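Side-chain contacts in Lmo0651 protein (Listeria monocytogenes serovar 1/2a, PDB 6EP3), which controls expression of the Agr system and mediates virulence, probably by binding DNA as a GntR-family transcription factor: residues 10-15 with 38-43; 15-20 with 161-166; 84-89 with 154-159; 138-143 with 188-193; 180-185 with 199-204. All blocks are in the same frame, centred on the assembly; numbering follows the deposited sequence.

Contact 1: residues 10-15 with 38-43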
# COMPACT_ATOMS: atom_id res chain seq x y z
N LYS B 10 19.75 5.13 11.27
CA LYS B 10 18.48 4.90 11.96
C LYS B 10 18.23 5.96 13.02
O LYS B 10 17.15 6.55 13.07
CB LYS B 10 18.45 3.47 12.53
CG LYS B 10 18.96 3.27 13.95
CD LYS B 10 18.20 2.15 14.64
CE LYS B 10 18.86 1.74 15.95
NZ LYS B 10 19.94 0.74 15.76
N MET B 11 19.25 6.28 13.83
CA MET B 11 19.16 7.38 14.78
C MET B 11 18.53 8.60 14.12
O MET B 11 17.46 9.07 14.53
CB MET B 11 20.54 7.73 15.33
CG MET B 11 20.58 9.08 16.05
SD MET B 11 22.24 9.60 16.53
CE MET B 11 22.43 8.73 18.08
N VAL B 12 19.18 9.10 13.06
CA VAL B 12 18.69 10.30 12.40
C VAL B 12 17.24 10.10 11.98
O VAL B 12 16.36 10.90 12.30
CB VAL B 12 19.58 10.65 11.20
CG1 VAL B 12 18.87 11.63 10.27
CG2 VAL B 12 20.90 11.22 11.68
N TYR B 13 16.98 8.97 11.31
CA TYR B 13 15.62 8.61 10.95
C TYR B 13 14.70 8.77 12.15
O TYR B 13 13.78 9.61 12.14
CB TYR B 13 15.59 7.17 10.42
CG TYR B 13 14.20 6.62 10.16
CD1 TYR B 13 13.59 6.80 8.93
CD2 TYR B 13 13.51 5.91 11.14
CE1 TYR B 13 12.32 6.31 8.68
CE2 TYR B 13 12.24 5.41 10.90
CZ TYR B 13 11.65 5.62 9.67
OH TYR B 13 10.39 5.12 9.42
N ASN B 14 14.99 8.03 13.22
CA ASN B 14 14.16 8.09 14.41
C ASN B 14 14.01 9.53 14.89
O ASN B 14 12.90 9.99 15.15
CB ASN B 14 14.74 7.20 15.51
CG ASN B 14 14.38 5.74 15.32
OD1 ASN B 14 15.07 5.01 14.61
ND2 ASN B 14 13.29 5.32 15.95
N LEU B 15 15.13 10.26 14.96
CA LEU B 15 15.08 11.65 15.37
C LEU B 15 14.06 12.41 14.53
O LEU B 15 13.10 12.99 15.06
CB LEU B 15 16.47 12.28 15.25
CG LEU B 15 17.39 12.03 16.45
CD1 LEU B 15 18.72 12.75 16.27
CD2 LEU B 15 16.71 12.45 17.75
N ARG B 38 22.08 20.33 10.47
CA ARG B 38 22.83 21.09 11.46
C ARG B 38 22.36 20.77 12.87
O ARG B 38 23.17 20.70 13.80
CB ARG B 38 22.68 22.59 11.19
CG ARG B 38 23.45 23.09 9.98
CD ARG B 38 23.08 24.54 9.67
NE ARG B 38 23.00 24.78 8.23
CZ ARG B 38 22.15 25.63 7.66
NH1 ARG B 38 21.30 26.32 8.41
NH2 ARG B 38 22.16 25.79 6.34
N GLU B 39 21.05 20.56 13.05
CA GLU B 39 20.52 20.32 14.39
C GLU B 39 20.97 18.97 14.94
O GLU B 39 21.27 18.86 16.13
CB GLU B 39 18.99 20.40 14.35
CG GLU B 39 18.32 20.11 15.68
CD GLU B 39 16.82 20.32 15.64
OE1 GLU B 39 16.32 20.82 14.61
OE2 GLU B 39 16.15 19.99 16.63
N PHE B 40 21.02 17.95 14.09
CA PHE B 40 21.44 16.62 14.51
C PHE B 40 22.95 16.45 14.55
O PHE B 40 23.42 15.40 15.01
CB PHE B 40 20.83 15.55 13.59
CG PHE B 40 19.33 15.57 13.53
CD1 PHE B 40 18.58 15.99 14.61
CD2 PHE B 40 18.68 15.17 12.37
CE1 PHE B 40 17.19 16.00 14.54
CE2 PHE B 40 17.30 15.18 12.30
CZ PHE B 40 16.55 15.59 13.39
N GLY B 41 23.71 17.43 14.08
CA GLY B 41 25.15 17.26 14.01
C GLY B 41 25.60 16.22 13.02
O GLY B 41 26.68 15.65 13.17
N VAL B 42 24.79 15.95 12.01
CA VAL B 42 25.06 14.90 11.04
C VAL B 42 25.34 15.50 9.67
O VAL B 42 25.04 16.67 9.38
CB VAL B 42 23.90 13.89 10.97
CG1 VAL B 42 23.49 13.49 12.36
CG2 VAL B 42 22.70 14.51 10.25
N SER B 43 25.97 14.70 8.82
CA SER B 43 26.12 15.03 7.42
C SER B 43 24.79 14.82 6.71
O SER B 43 23.82 14.33 7.29
CB SER B 43 27.23 14.19 6.79
OG SER B 43 27.50 14.62 5.46
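Leu-15 lies across one face of the Phe-40 ring, its CB standing 4.0 Å from the ring centroid and 22° off the normal in a CH-pi contact. Its CD1 extends over another part of the same face, ending 3.6 Å from Phe-40 CD1, so the branched leucine spreads over the disc. The two side chains run past each other in opposite directions. Val-12, one turn earlier on helix 8-21, is a two-pronged bump. Its CG1 sits obliquely to the ring, 4.1 Å from Phe-40 CD2. With CG1 anti to the backbone N (chi1 163°), CG2 is left to turn the other way, where it meets Val-42 CG1 at 3.5 Å. The hollow that receives Val-12 is thus made by Phe-40 on the last turn of helix 33-40 and Val-42 just beyond it. Gly-41 lies between them with positive phi, the C-prime residue of a Schellman motif, and turns the chain so that both face Val-12. The contact joins helices 8-21 and 33-40, the first two of the GntR-type winged helix-turn-helix domain, while Tyr-13, pointing away from segment 38-43, packs on helix 44-56.

Contact 2: residues 15-20 with 161-166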
# COMPACT_ATOMS: atom_id res chain seq x y z
N LEU B 15 15.13 10.26 14.96
CA LEU B 15 15.08 11.65 15.37
C LEU B 15 14.06 12.41 14.53
O LEU B 15 13.10 12.99 15.06
CB LEU B 15 16.47 12.28 15.25
CG LEU B 15 17.39 12.03 16.45
CD1 LEU B 15 18.72 12.75 16.27
CD2 LEU B 15 16.71 12.45 17.75
N LEU B 16 14.22 12.35 13.21
CA LEU B 16 13.28 13.03 12.33
C LEU B 16 11.86 12.55 12.59
O LEU B 16 10.93 13.36 12.70
CB LEU B 16 13.67 12.81 10.87
CG LEU B 16 13.05 13.78 9.86
CD1 LEU B 16 13.41 15.21 10.22
CD2 LEU B 16 13.51 13.45 8.45
N LEU B 17 11.69 11.24 12.76
CA LEU B 17 10.36 10.70 12.98
C LEU B 17 9.73 11.28 14.23
O LEU B 17 8.53 11.59 14.25
CB LEU B 17 10.41 9.17 13.07
CG LEU B 17 9.08 8.51 13.43
CD1 LEU B 17 8.04 8.82 12.36
CD2 LEU B 17 9.24 7.01 13.60
N GLU B 18 10.54 11.50 15.27
CA GLU B 18 9.96 12.02 16.49
C GLU B 18 9.56 13.48 16.31
O GLU B 18 8.53 13.91 16.84
CB GLU B 18 10.95 11.86 17.64
CG GLU B 18 11.44 10.42 17.80
CD GLU B 18 10.35 9.44 18.19
OE1 GLU B 18 10.38 8.30 17.69
OE2 GLU B 18 9.42 9.83 18.92
N LYS B 19 10.30 14.21 15.47
CA LYS B 19 9.90 15.57 15.11
C LYS B 19 8.57 15.57 14.38
O LYS B 19 7.83 16.57 14.43
CB LYS B 19 10.98 16.22 14.24
CG LYS B 19 12.12 16.84 15.02
CD LYS B 19 12.78 17.95 14.23
CE LYS B 19 13.59 18.87 15.12
NZ LYS B 19 13.89 20.16 14.44
N ILE B 20 8.23 14.47 13.72
CA ILE B 20 6.93 14.39 13.07
C ILE B 20 5.85 14.05 14.09
O ILE B 20 4.70 14.49 13.95
CB ILE B 20 6.97 13.36 11.93
CG1 ILE B 20 8.16 13.63 11.01
CG2 ILE B 20 5.67 13.37 11.15
CD1 ILE B 20 8.23 15.05 10.50
N VAL B 161 0.78 2.49 14.66
CA VAL B 161 1.64 2.46 15.84
C VAL B 161 2.26 3.83 16.09
O VAL B 161 2.38 4.27 17.24
CB VAL B 161 2.72 1.37 15.67
CG1 VAL B 161 3.92 1.64 16.57
CG2 VAL B 161 2.14 -0.01 15.95
N HIS B 162 2.68 4.52 15.03
CA HIS B 162 3.44 5.74 15.24
C HIS B 162 2.59 7.01 15.26
O HIS B 162 3.06 8.03 15.77
CB HIS B 162 4.53 5.87 14.19
CG HIS B 162 5.69 4.95 14.42
ND1 HIS B 162 6.65 5.19 15.38
CD2 HIS B 162 6.03 3.78 13.84
CE1 HIS B 162 7.53 4.21 15.37
NE2 HIS B 162 7.18 3.34 14.44
N PHE B 163 1.35 6.98 14.77
CA PHE B 163 0.58 8.21 14.67
C PHE B 163 -0.84 8.11 15.21
O PHE B 163 -1.64 9.03 14.97
CB PHE B 163 0.53 8.70 13.21
CG PHE B 163 1.88 8.94 12.60
CD1 PHE B 163 2.40 8.04 11.68
CD2 PHE B 163 2.61 10.06 12.93
CE1 PHE B 163 3.64 8.26 11.11
CE2 PHE B 163 3.86 10.28 12.36
CZ PHE B 163 4.37 9.38 11.45
N SER B 164 -1.20 7.04 15.92
CA SER B 164 -2.51 6.94 16.54
C SER B 164 -2.34 6.60 18.01
O SER B 164 -1.28 6.15 18.45
CB SER B 164 -3.39 5.89 15.86
OG SER B 164 -3.06 4.59 16.32
N ASP B 165 -3.41 6.83 18.77
CA ASP B 165 -3.50 6.38 20.15
C ASP B 165 -4.27 5.08 20.28
O ASP B 165 -4.72 4.73 21.37
CB ASP B 165 -4.16 7.46 21.03
CG ASP B 165 -3.34 8.73 21.10
OD1 ASP B 165 -3.88 9.80 20.75
OD2 ASP B 165 -2.17 8.67 21.53
N GLY B 166 -4.43 4.35 19.17
CA GLY B 166 -5.21 3.12 19.19
C GLY B 166 -4.68 2.06 20.13
O GLY B 166 -5.44 1.17 20.53
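Leu-17 and Ile-20, one turn apart on helix 8-21, meet His-162 and Phe-163 near the C-terminal end of helix 147-163. Along this second segment, Val-161 comes first and serves indirectly: its CG1 backs one face of the His-162 imidazole, and the side chain also packs on Phe-130 and His-134 of helix 126-142. The opposite face of that ring takes Leu-17 CD2, 3.5 Å above the plane and displaced toward the rim, nearest to His-162 ND1 at 3.6 Å. The methyl makes a CH-pi contact, 27° off the ring normal, so the flat histidine is sandwiched between two aliphatic groups and its pi face receives the methyl. Glu-18 OE1 lies 5.4 Å from His-162 ND1, too far for contact, though a carboxylate so near might favour a protonated ring. Next comes Phe-163: although its CB sets off to one side, the ring reaches helix 8-21. Leu-17 CD1 approaches its CZ at 3.8 Å. Ile-20 CG2 reaches its CE2 at the same distance, because the methyl is anti to the backbone N when CG1 has chi1 -51°. A long, flat ring suits the place, since its far end can touch both Leu-17 and Ile-20. Ser-164 then opens an ST turn, its OG accepting from Gly-166 N at 3.2 Å. The contact joins the first helix of the GntR-type domain to a helix of the FCD domain. Phe-163 also touches Ile-59, just before strand 60-63, while Leu-16 packs on helices 33-40 and 44-56.

Contact 3: residues 84-89 with 154-159; sequences METIEI and KQIFFQ
Ile-156 faces Thr-86 and Ile-87 across helices that run nearly antiparallel, at 152°, with axes 10.6 Å apart. Its CB is the branch point from which two arms part. The short arm, CG2, is anti to the backbone N and meets Ile-87, lying 3.7 Å from Ile-87 CD1 and 4.0 Å from Ile-87 CG1. The longer arm passes through CG1, stays extended (chi2 180°), and ends with CD1 3.6 Å from Thr-86 CG2. A beta-branched isoleucine suits this place because its two arms leave CB in different directions and meet two neighbouring residues of the facing helix. These helices belong to the all-helical FCD domain, whose interior here is lined with branched aliphatic and aromatic side chains. Ile-87 slides past Ile-156 in the opposite direction, and its CD1 also comes to 3.6 Å from Phe-157 CE1, obliquely to the ring. Phe-157 is stacked with His-134 of helix 126-142, whereas Ile-87 itself also touches Phe-206 of helix 195-219. Thr-86 splits its duties: the methyl packs inward, and OG1 is hydrogen-bonded to Gln-149 NE2 of the second subunit, with a weak bond to Gln-82 O besides. The same turn faces that subunit, where Phe-90 of the second subunit packs on Thr-86 and Ile-89.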
# COMPACT_ATOMS: atom_id res chain seq x y z
N MET B 84 -8.55 0.60 9.48
CA MET B 84 -9.06 -0.70 9.91
C MET B 84 -9.99 -1.31 8.87
O MET B 84 -10.01 -2.54 8.70
CB MET B 84 -9.76 -0.57 11.25
CG MET B 84 -8.90 -0.99 12.42
SD MET B 84 -9.85 -1.36 13.90
CE MET B 84 -10.84 0.12 14.04
N GLU B 85 -10.75 -0.49 8.15
CA GLU B 85 -11.57 -1.01 7.06
C GLU B 85 -10.70 -1.59 5.96
O GLU B 85 -11.01 -2.66 5.41
CB GLU B 85 -12.48 0.10 6.51
CG GLU B 85 -13.52 0.59 7.50
CD GLU B 85 -14.29 1.79 6.98
OE1 GLU B 85 -15.35 2.11 7.57
OE2 GLU B 85 -13.85 2.41 5.99
N THR B 86 -9.60 -0.92 5.64
CA THR B 86 -8.66 -1.49 4.67
C THR B 86 -8.14 -2.84 5.16
O THR B 86 -8.15 -3.84 4.42
CB THR B 86 -7.51 -0.52 4.41
OG1 THR B 86 -8.03 0.69 3.85
CG2 THR B 86 -6.49 -1.14 3.46
N ILE B 87 -7.71 -2.89 6.42
CA ILE B 87 -7.21 -4.13 7.00
C ILE B 87 -8.26 -5.23 6.90
O ILE B 87 -7.95 -6.37 6.53
CB ILE B 87 -6.77 -3.90 8.46
CG1 ILE B 87 -5.56 -2.97 8.50
CG2 ILE B 87 -6.46 -5.22 9.15
CD1 ILE B 87 -5.23 -2.47 9.88
N GLU B 88 -9.51 -4.89 7.18
CA GLU B 88 -10.55 -5.91 7.27
C GLU B 88 -10.97 -6.43 5.91
O GLU B 88 -11.25 -7.63 5.76
CB GLU B 88 -11.76 -5.36 8.03
CG GLU B 88 -12.93 -6.34 8.12
CD GLU B 88 -14.14 -5.75 8.83
OE1 GLU B 88 -14.09 -4.57 9.22
OE2 GLU B 88 -15.14 -6.49 8.98
N ILE B 89 -11.01 -5.57 4.89
CA ILE B 89 -11.25 -6.09 3.55
C ILE B 89 -10.12 -7.04 3.15
O ILE B 89 -10.37 -8.11 2.59
CB ILE B 89 -11.47 -4.95 2.52
CG1 ILE B 89 -10.19 -4.20 2.18
CG2 ILE B 89 -12.54 -3.99 3.02
CD1 ILE B 89 -10.40 -3.15 1.12
N LYS B 154 1.52 -4.05 6.56
CA LYS B 154 2.62 -3.70 7.45
C LYS B 154 2.82 -2.19 7.50
O LYS B 154 3.06 -1.62 8.58
CB LYS B 154 3.91 -4.39 7.00
CG LYS B 154 4.05 -5.84 7.46
CD LYS B 154 5.37 -6.43 7.00
CE LYS B 154 5.60 -7.82 7.56
NZ LYS B 154 6.87 -8.44 7.07
N GLN B 155 2.74 -1.53 6.34
CA GLN B 155 2.86 -0.08 6.31
C GLN B 155 1.72 0.58 7.10
O GLN B 155 1.93 1.55 7.83
CB GLN B 155 2.85 0.42 4.87
CG GLN B 155 4.24 0.58 4.28
CD GLN B 155 5.05 1.65 4.96
OE1 GLN B 155 6.26 1.51 5.13
NE2 GLN B 155 4.39 2.73 5.37
N ILE B 156 0.51 0.04 6.95
CA ILE B 156 -0.63 0.54 7.72
C ILE B 156 -0.38 0.39 9.22
O ILE B 156 -0.67 1.30 10.01
CB ILE B 156 -1.92 -0.19 7.31
CG1 ILE B 156 -2.37 0.26 5.92
CG2 ILE B 156 -3.01 0.05 8.34
CD1 ILE B 156 -3.63 -0.44 5.47
N PHE B 157 0.13 -0.77 9.63
CA PHE B 157 0.40 -1.01 11.05
C PHE B 157 1.46 -0.05 11.56
O PHE B 157 1.36 0.45 12.69
CB PHE B 157 0.86 -2.46 11.26
CG PHE B 157 -0.26 -3.46 11.24
CD1 PHE B 157 -1.51 -3.14 11.72
CD2 PHE B 157 -0.04 -4.74 10.76
CE1 PHE B 157 -2.55 -4.06 11.71
CE2 PHE B 157 -1.07 -5.68 10.75
CZ PHE B 157 -2.32 -5.33 11.22
N PHE B 158 2.48 0.21 10.75
CA PHE B 158 3.50 1.19 11.11
C PHE B 158 2.87 2.55 11.37
O PHE B 158 3.14 3.20 12.39
CB PHE B 158 4.55 1.28 10.01
CG PHE B 158 5.62 2.30 10.28
CD1 PHE B 158 5.48 3.60 9.82
CD2 PHE B 158 6.76 1.96 10.99
CE1 PHE B 158 6.46 4.54 10.07
CE2 PHE B 158 7.74 2.90 11.24
CZ PHE B 158 7.59 4.19 10.78
N GLN B 159 2.03 2.99 10.44
CA GLN B 159 1.40 4.30 10.58
C GLN B 159 0.52 4.35 11.82
O GLN B 159 0.52 5.35 12.55
CB GLN B 159 0.60 4.63 9.32
CG GLN B 159 1.47 4.93 8.10
CD GLN B 159 1.23 6.31 7.53
OE1 GLN B 159 0.71 7.20 8.21
NE2 GLN B 159 1.62 6.51 6.27

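Contact 4: residues 138-143 with 188-193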
# COMPACT_ATOMS: atom_id res chain seq x y z
N LEU B 138 -1.58 -10.16 10.37
CA LEU B 138 -0.74 -10.33 9.19
C LEU B 138 -0.69 -11.79 8.76
O LEU B 138 -0.62 -12.08 7.56
CB LEU B 138 0.68 -9.84 9.47
CG LEU B 138 0.93 -8.33 9.53
CD1 LEU B 138 2.38 -8.05 9.91
CD2 LEU B 138 0.58 -7.67 8.22
N CYS B 139 -0.71 -12.71 9.71
CA CYS B 139 -0.75 -14.13 9.39
C CYS B 139 -2.06 -14.49 8.69
O CYS B 139 -2.08 -15.21 7.67
CB CYS B 139 -0.56 -14.95 10.67
SG CYS B 139 -0.32 -16.69 10.40
N LEU B 140 -3.17 -13.98 9.23
CA LEU B 140 -4.45 -14.14 8.55
C LEU B 140 -4.38 -13.65 7.11
O LEU B 140 -4.85 -14.32 6.18
CB LEU B 140 -5.54 -13.37 9.30
CG LEU B 140 -6.07 -14.01 10.58
CD1 LEU B 140 -7.19 -13.15 11.14
CD2 LEU B 140 -6.56 -15.41 10.29
N ILE B 141 -3.76 -12.49 6.90
CA ILE B 141 -3.70 -11.92 5.55
C ILE B 141 -2.75 -12.72 4.67
O ILE B 141 -3.02 -12.92 3.47
CB ILE B 141 -3.29 -10.44 5.62
CG1 ILE B 141 -4.35 -9.65 6.37
CG2 ILE B 141 -3.08 -9.87 4.22
CD1 ILE B 141 -4.11 -8.18 6.40
N SER B 142 -1.65 -13.20 5.23
CA SER B 142 -0.71 -14.02 4.48
C SER B 142 -1.34 -15.31 4.02
O SER B 142 -0.85 -15.93 3.07
CB SER B 142 0.52 -14.34 5.34
OG SER B 142 0.28 -15.49 6.14
N PHE B 143 -2.43 -15.73 4.67
CA PHE B 143 -3.15 -16.89 4.16
C PHE B 143 -3.58 -16.72 2.70
O PHE B 143 -3.85 -17.72 2.03
CB PHE B 143 -4.37 -17.19 5.04
CG PHE B 143 -4.02 -17.77 6.38
CD1 PHE B 143 -2.73 -18.21 6.65
CD2 PHE B 143 -4.99 -17.89 7.37
CE1 PHE B 143 -2.41 -18.75 7.88
CE2 PHE B 143 -4.67 -18.43 8.60
CZ PHE B 143 -3.38 -18.86 8.86
N GLU B 188 -9.71 -21.44 15.86
CA GLU B 188 -10.41 -22.71 16.02
C GLU B 188 -11.41 -22.93 14.89
O GLU B 188 -11.51 -24.04 14.36
CB GLU B 188 -11.12 -22.75 17.37
CG GLU B 188 -10.21 -23.11 18.53
CD GLU B 188 -10.93 -23.17 19.86
OE1 GLU B 188 -12.18 -23.26 19.86
OE2 GLU B 188 -10.26 -23.11 20.91
N LEU B 189 -12.15 -21.89 14.51
CA LEU B 189 -13.09 -22.05 13.40
C LEU B 189 -12.35 -22.36 12.11
O LEU B 189 -12.78 -23.24 11.35
CB LEU B 189 -13.94 -20.79 13.26
CG LEU B 189 -14.89 -20.53 14.43
CD1 LEU B 189 -15.48 -19.14 14.32
CD2 LEU B 189 -15.99 -21.58 14.48
N LEU B 190 -11.21 -21.70 11.87
CA LEU B 190 -10.43 -22.01 10.68
C LEU B 190 -9.95 -23.46 10.71
O LEU B 190 -10.03 -24.17 9.70
CB LEU B 190 -9.25 -21.05 10.56
CG LEU B 190 -9.58 -19.62 10.14
CD1 LEU B 190 -8.32 -18.79 10.05
CD2 LEU B 190 -10.34 -19.60 8.82
N ALA B 191 -9.48 -23.92 11.87
CA ALA B 191 -8.97 -25.28 11.98
C ALA B 191 -10.08 -26.31 11.80
O ALA B 191 -9.82 -27.41 11.29
CB ALA B 191 -8.27 -25.48 13.32
N GLU B 192 -11.30 -25.98 12.20
CA GLU B 192 -12.44 -26.88 12.03
C GLU B 192 -13.09 -26.75 10.67
O GLU B 192 -13.96 -27.57 10.34
CB GLU B 192 -13.48 -26.62 13.12
CG GLU B 192 -13.06 -27.09 14.50
CD GLU B 192 -13.88 -26.47 15.61
OE1 GLU B 192 -13.37 -26.37 16.75
OE2 GLU B 192 -15.04 -26.08 15.35
N GLY B 193 -12.73 -25.74 9.88
CA GLY B 193 -13.27 -25.58 8.55
C GLY B 193 -14.53 -24.76 8.46
O GLY B 193 -15.13 -24.70 7.38
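Leu-190 places its CD1 methyl between two side chains of segment 138-143, 3.8 Å from Leu-140 CD2 and 3.9 Å from Phe-143 CE2. The methyl reaches the phenyl ring at its edge, near the ring plane, so this is edge packing and not a methyl over a face. Because the leucine chain is extended (chi2 -180°) and CG is anti to the carbonyl carbon, CD1 projects far enough to bridge segments whose nearest CA atoms, those of Leu-140 and Leu-190, are 10.1 Å apart. Leu-140 crosses it obliquely; its CB sets off to one side, and CD2 brings the side chain back toward Leu-190. Leucines and phenylalanine suit this buried place, since all the touching surfaces are hydrocarbon. Leu-190 sits on the last turn of a helix of the FCD domain: helix 173-192 closes in a Schellman motif at Gly-193, whose positive phi favours a residue without a side chain and whose N bonds back to Leu-190 O. In segment 138-143, Ser-142 OG donates to Cys-139 O at 2.8 Å, approaching 18° out of the carbonyl plane. That carbonyl oxygen also lies 3.2 Å above one face of the Phe-143 ring, and accepts a weak bond from Phe-143 N. The ring touches Ile-95 of helix 77-101 as well, Leu-140 packs on Leu-110 and Val-91, and Leu-190 meets Ala-198 of helix 195-219.

Contact 5: residues 180-185 with 199-204. With SO4 (sulfate ion), chain P.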
# COMPACT_ATOMS: atom_id res chain seq x y z
N ASN B 180 -8.01 -11.53 22.63
CA ASN B 180 -7.34 -12.82 22.62
C ASN B 180 -8.34 -13.96 22.41
O ASN B 180 -8.08 -14.90 21.64
CB ASN B 180 -6.56 -13.03 23.92
CG ASN B 180 -5.43 -12.03 24.09
OD1 ASN B 180 -5.09 -11.28 23.17
ND2 ASN B 180 -4.83 -12.03 25.28
N LYS B 181 -9.48 -13.89 23.09
CA LYS B 181 -10.52 -14.91 22.92
C LYS B 181 -11.04 -14.92 21.49
O LYS B 181 -11.26 -15.99 20.92
CB LYS B 181 -11.66 -14.66 23.90
CG LYS B 181 -12.92 -15.49 23.61
CD LYS B 181 -13.98 -15.30 24.68
CE LYS B 181 -14.63 -13.93 24.59
NZ LYS B 181 -15.58 -13.69 25.72
N LYS B 182 -11.22 -13.74 20.90
CA LYS B 182 -11.69 -13.68 19.52
C LYS B 182 -10.66 -14.27 18.56
O LYS B 182 -11.02 -14.99 17.62
CB LYS B 182 -12.01 -12.24 19.14
CG LYS B 182 -13.41 -11.79 19.52
CD LYS B 182 -14.46 -12.46 18.65
CE LYS B 182 -15.86 -12.24 19.19
NZ LYS B 182 -16.04 -12.89 20.52
N SER B 183 -9.38 -13.98 18.79
CA SER B 183 -8.33 -14.54 17.95
C SER B 183 -8.30 -16.05 18.05
O SER B 183 -8.15 -16.75 17.04
CB SER B 183 -6.98 -13.95 18.37
OG SER B 183 -7.06 -12.54 18.48
N ASN B 184 -8.45 -16.59 19.27
CA ASN B 184 -8.49 -18.04 19.43
C ASN B 184 -9.72 -18.64 18.77
O ASN B 184 -9.64 -19.73 18.18
CB ASN B 184 -8.45 -18.41 20.91
CG ASN B 184 -8.52 -19.90 21.12
OD1 ASN B 184 -7.55 -20.61 20.90
ND2 ASN B 184 -9.69 -20.38 21.54
N GLN B 185 -10.86 -17.96 18.86
CA GLN B 185 -12.07 -18.44 18.19
C GLN B 185 -11.88 -18.49 16.68
O GLN B 185 -12.31 -19.43 16.02
CB GLN B 185 -13.24 -17.53 18.54
CG GLN B 185 -14.08 -17.97 19.72
CD GLN B 185 -15.11 -16.93 20.12
OE1 GLN B 185 -15.57 -16.14 19.29
NE2 GLN B 185 -15.47 -16.92 21.40
N ARG B 199 -15.21 -15.94 9.29
CA ARG B 199 -15.28 -14.62 8.68
C ARG B 199 -16.20 -13.69 9.46
O ARG B 199 -15.88 -12.51 9.67
CB ARG B 199 -15.73 -14.74 7.23
CG ARG B 199 -14.74 -15.47 6.35
CD ARG B 199 -15.33 -15.73 4.98
NE ARG B 199 -15.37 -14.50 4.18
CZ ARG B 199 -15.91 -14.42 2.97
NH1 ARG B 199 -16.46 -15.50 2.42
NH2 ARG B 199 -15.91 -13.27 2.32
N LYS B 200 -17.33 -14.22 9.94
CA LYS B 200 -18.21 -13.38 10.74
C LYS B 200 -17.60 -13.07 12.10
O LYS B 200 -17.83 -11.99 12.65
CB LYS B 200 -19.58 -14.04 10.89
CG LYS B 200 -20.26 -14.32 9.54
CD LYS B 200 -20.13 -13.12 8.59
CE LYS B 200 -21.40 -12.90 7.78
NZ LYS B 200 -22.08 -11.61 8.11
N THR B 201 -16.77 -13.97 12.64
CA THR B 201 -16.05 -13.66 13.87
C THR B 201 -15.03 -12.55 13.65
O THR B 201 -14.87 -11.66 14.49
CB THR B 201 -15.37 -14.91 14.42
OG1 THR B 201 -16.31 -15.98 14.49
CG2 THR B 201 -14.81 -14.65 15.81
N ILE B 202 -14.32 -12.61 12.52
CA ILE B 202 -13.39 -11.54 12.15
C ILE B 202 -14.13 -10.21 12.06
O ILE B 202 -13.67 -9.18 12.57
CB ILE B 202 -12.69 -11.87 10.82
CG1 ILE B 202 -11.80 -13.10 10.97
CG2 ILE B 202 -11.89 -10.68 10.32
CD1 ILE B 202 -11.27 -13.62 9.65
N LYS B 203 -15.28 -10.23 11.40
CA LYS B 203 -16.07 -9.01 11.24
C LYS B 203 -16.52 -8.47 12.60
O LYS B 203 -16.46 -7.26 12.84
CB LYS B 203 -17.27 -9.29 10.34
CG LYS B 203 -18.30 -8.18 10.28
CD LYS B 203 -19.34 -8.45 9.21
CE LYS B 203 -20.32 -7.29 9.09
NZ LYS B 203 -21.35 -7.53 8.04
N SER B 204 -16.95 -9.36 13.49
CA SER B 204 -17.36 -8.94 14.83
C SER B 204 -16.19 -8.35 15.61
O SER B 204 -16.35 -7.33 16.30
CB SER B 204 -17.95 -10.13 15.59
OG SER B 204 -18.09 -9.85 16.97
S SO4 P . -17.48 -14.34 -1.10
O1 SO4 P . -18.85 -13.87 -1.26
O2 SO4 P . -16.93 -14.70 -2.40
O3 SO4 P . -16.67 -13.28 -0.51
O4 SO4 P . -17.47 -15.51 -0.23
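Segments 180-185 and 199-204 run antiparallel, their axes 9.8 Å apart at 163°, so that Lys-182 and Thr-201 face each other with CA atoms 7.1 Å apart. Thr-201 CG2 carries the contact: anti to the backbone N, the methyl lies 3.6 Å from Lys-182 CD. Lysine suits this partly exposed place, its aliphatic chain covering the threonine methyl; the bend at chi2 (-71°) swings the chain round, and CE comes 4.0 Å from Ser-204 OG. Gln-185 crosses Thr-201 at about a right angle, and its OE1 comes 3.9 Å from the same methyl. Thr-201 keeps its polar branch for its own helix, OG1 bonding to Leu-197 O. Arg-199 points elsewhere: a bend at chi3 directs its guanidinium to a sulfate, probably from the crystallisation liquor, whose S lies in the guanidinium plane, at the edge of the group. Arg-199 NH1 donates to sulfate O4 at 2.8 Å and NH2 to O3 at 2.9 Å, two nearly straight bonds gripping the anion like a fork. NH2 also pairs with Asp-92, a carboxylate that would tend to fix the group's position. Helices 173-192 and 195-219 form a helical hairpin, consecutive antiparallel helices such as build the FCD bundle.

The five contacts trace a path from the probable DNA-binding domain into the helical FCD domain. Contact 1 and contact 2 share Leu-15 and helix 8-21, their centres about 16 Å apart, and the Lys-19 to Glu-39 salt bridge joins them. Contact 2 spans the two domains; contact 3 lies on the same helix 147-163, its centre about 16 Å from that of contact 2 and nearer the middle of the chain, and alone among the five reaches the second subunit. It touches contact 4, where Phe-157 meets Leu-138, and contact 5, where Glu-88 meets Lys-203. Contacts 4 and 5, about 10 Å apart between centres, use helix 173-192. The sulfate is bound by Arg-199 of segment 199-204, which does not touch segment 180-185.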